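Local coordinates for protein 433aa long hypothetical phosphoribosylglycinamide formyl transferase (PDB 2DWC) that belongs to the ATP-grasp family of PurT-like enzymes and holds adenosine-5'-diphosphate in a pocket lined largely by its ATP-grasp domain, at residues V226-K231 and Y334-M339. Sequence-based numbering, arbitrary orientation.
Sequences VTTFPK and YRLFPM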
loop_
_atom_site.group_PDB
_atom_site.type_symbol
_atom_site.label_atom_id
_atom_site.label_comp_id
_atom_site.label_asym_id
_atom_site.label_seq_id
_atom_site.Cartn_x
_atom_site.Cartn_y
_atom_site.Cartn_z
ATOM N N VAL B 226 -17.593 8.256 -17.153
ATOM C CA VAL B 226 -16.623 8.091 -18.244
ATOM C C VAL B 226 -15.869 6.774 -18.060
ATOM O O VAL B 226 -15.986 6.122 -17.008
ATOM C CB VAL B 226 -15.586 9.259 -18.287
ATOM C CG1 VAL B 226 -16.293 10.552 -18.564
ATOM C CG2 VAL B 226 -14.846 9.369 -16.970
ATOM N N THR B 227 -15.106 6.364 -19.075
ATOM C CA THR B 227 -14.350 5.122 -18.972
ATOM C C THR B 227 -12.878 5.465 -19.250
ATOM O O THR B 227 -12.562 6.138 -20.246
ATOM C CB THR B 227 -14.865 4.103 -20.014
ATOM O OG1 THR B 227 -16.293 4.005 -19.909
ATOM C CG2 THR B 227 -14.204 2.718 -19.793
ATOM N N THR B 228 -11.987 4.984 -18.387
ATOM C CA THR B 228 -10.559 5.284 -18.481
ATOM C C THR B 228 -9.790 4.014 -18.691
ATOM O O THR B 228 -10.109 2.956 -18.133
ATOM C CB THR B 228 -10.115 6.052 -17.202
ATOM O OG1 THR B 228 -10.858 7.249 -17.163
ATOM C CG2 THR B 228 -8.617 6.386 -17.205
ATOM N N PHE B 229 -8.757 4.116 -19.535
ATOM C CA PHE B 229 -8.005 2.954 -19.943
ATOM C C PHE B 229 -6.547 2.866 -19.600
ATOM O O PHE B 229 -5.718 3.644 -20.145
ATOM C CB PHE B 229 -8.108 2.809 -21.473
ATOM C CG PHE B 229 -9.525 2.618 -21.960
ATOM C CD1 PHE B 229 -10.344 3.725 -22.207
ATOM C CD2 PHE B 229 -10.042 1.346 -22.085
ATOM C CE1 PHE B 229 -11.675 3.548 -22.575
ATOM C CE2 PHE B 229 -11.377 1.146 -22.450
ATOM C CZ PHE B 229 -12.195 2.255 -22.695
ATOM N N PRO B 230 -6.186 1.928 -18.699
ATOM C CA PRO B 230 -4.770 1.750 -18.342
ATOM C C PRO B 230 -4.082 1.074 -19.543
ATOM O O PRO B 230 -4.750 0.564 -20.471
ATOM C CB PRO B 230 -4.798 0.748 -17.164
ATOM C CG PRO B 230 -6.158 0.985 -16.533
ATOM C CD PRO B 230 -7.084 1.219 -17.763
ATOM N N LYS B 231 -2.754 1.005 -19.522
ATOM C CA LYS B 231 -2.074 0.301 -20.602
ATOM C C LYS B 231 -2.447 -1.192 -20.524
ATOM O O LYS B 231 -2.646 -1.746 -19.435
ATOM C CB LYS B 231 -0.553 0.463 -20.448
ATOM C CG LYS B 231 -0.060 1.827 -20.827
ATOM C CD LYS B 231 0.013 1.852 -22.375
ATOM C CE LYS B 231 0.651 3.096 -22.902
ATOM N NZ LYS B 231 0.861 2.932 -24.386
ATOM N N TYR B 334 -9.335 8.892 -26.514
ATOM C CA TYR B 334 -9.434 7.930 -25.414
ATOM C C TYR B 334 -8.884 8.557 -24.133
ATOM O O TYR B 334 -7.843 9.237 -24.149
ATOM C CB TYR B 334 -8.657 6.638 -25.731
ATOM C CG TYR B 334 -9.361 5.693 -26.694
ATOM C CD1 TYR B 334 -8.885 5.519 -28.002
ATOM C CD2 TYR B 334 -10.549 5.022 -26.320
ATOM C CE1 TYR B 334 -9.572 4.723 -28.926
ATOM C CE2 TYR B 334 -11.242 4.212 -27.238
ATOM C CZ TYR B 334 -10.752 4.076 -28.541
ATOM O OH TYR B 334 -11.454 3.328 -29.468
ATOM N N ARG B 335 -9.601 8.357 -23.026
ATOM C CA ARG B 335 -9.171 8.862 -21.733
ATOM C C ARG B 335 -8.289 7.719 -21.190
ATOM O O ARG B 335 -8.776 6.622 -20.891
ATOM C CB ARG B 335 -10.379 9.101 -20.813
ATOM C CG ARG B 335 -10.113 10.078 -19.661
ATOM C CD ARG B 335 -11.354 10.220 -18.761
ATOM N NE ARG B 335 -11.266 11.217 -17.671
ATOM C CZ ARG B 335 -10.721 11.009 -16.466
ATOM N NH1 ARG B 335 -10.174 9.811 -16.161
ATOM N NH2 ARG B 335 -10.767 11.987 -15.547
ATOM N N LEU B 336 -6.976 7.966 -21.142
ATOM C CA LEU B 336 -6.039 6.954 -20.703
ATOM C C LEU B 336 -5.578 7.175 -19.277
ATOM O O LEU B 336 -5.669 8.271 -18.735
ATOM C CB LEU B 336 -4.789 6.930 -21.635
ATOM C CG LEU B 336 -5.074 6.733 -23.141
ATOM C CD1 LEU B 336 -3.745 6.541 -23.868
ATOM C CD2 LEU B 336 -5.965 5.524 -23.373
ATOM N N PHE B 337 -5.077 6.104 -18.667
ATOM C CA PHE B 337 -4.527 6.205 -17.313
ATOM C C PHE B 337 -3.016 5.933 -17.489
ATOM O O PHE B 337 -2.598 4.828 -17.790
ATOM C CB PHE B 337 -5.139 5.162 -16.379
ATOM C CG PHE B 337 -4.774 5.416 -14.943
ATOM C CD1 PHE B 337 -5.431 6.406 -14.238
ATOM C CD2 PHE B 337 -3.657 4.798 -14.375
ATOM C CE1 PHE B 337 -4.988 6.813 -12.988
ATOM C CE2 PHE B 337 -3.199 5.188 -13.123
ATOM C CZ PHE B 337 -3.854 6.194 -12.428
ATOM N N PRO B 338 -2.188 6.941 -17.248
ATOM C CA PRO B 338 -0.737 6.784 -17.419
ATOM C C PRO B 338 -0.071 5.797 -16.471
ATOM O O PRO B 338 -0.333 5.805 -15.290
ATOM C CB PRO B 338 -0.213 8.208 -17.200
ATOM C CG PRO B 338 -1.406 9.093 -17.514
ATOM C CD PRO B 338 -2.523 8.325 -16.857
ATOM N N MET B 339 0.802 4.970 -17.016
ATOM C CA MET B 339 1.557 3.988 -16.241
ATOM C C MET B 339 2.768 4.735 -15.620
ATOM O O MET B 339 3.248 5.718 -16.194
ATOM C CB MET B 339 2.015 2.912 -17.232
ATOM C CG MET B 339 2.990 1.895 -16.752
ATOM S SD MET B 339 3.160 0.781 -18.174
ATOM C CE MET B 339 4.362 1.781 -19.285
HETATM O O HOH W 1 -12.513 6.818 -22.823
HETATM O O HOH W 2 -1.639 2.305 -17.250
#
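Phe229 and Leu336 pair as parallel neighbours, and the backbone of Phe229 makes both direct main-chain bonds of the contact. Its N donates to Arg335 O (2.8 Å), while its O accepts from Phe337 N (2.9 Å), a donor lying well above the carbonyl plane. On the sheet face carrying Thr228 and Arg335, Arg335 NH1 gives a bent hydrogen bond (142°) to Thr228 OG1 at 2.8 Å. Arginine suits this place because its long chain, with CG anti to the backbone N (chi1 -159°) and extended to NE, can run past the threonine, while Val226 CG2 lies over one guanidinium face, at its NE end. Threonine's short hydroxyl serves both Arg335 and His218; Arg335 NH1 also bonds Ile326 O. On the other face, Leu336 CD2 packs on Phe229 CB at 3.9 Å. The flat Phe229 ring receives the Tyr334 edge in a T-shaped pair (planes at 83°). Pro230 has no amide hydrogen to donate, and just beyond it a water links Lys231 N to Phe337 O; another joins Thr227 O to Arg335 N at the opposite end. Helix 253-270 packs against Tyr334 and Leu336. Short strand 334-337 thus joins the mixed sheet by parallel pairing with strand 225-238 of the ATP-grasp region.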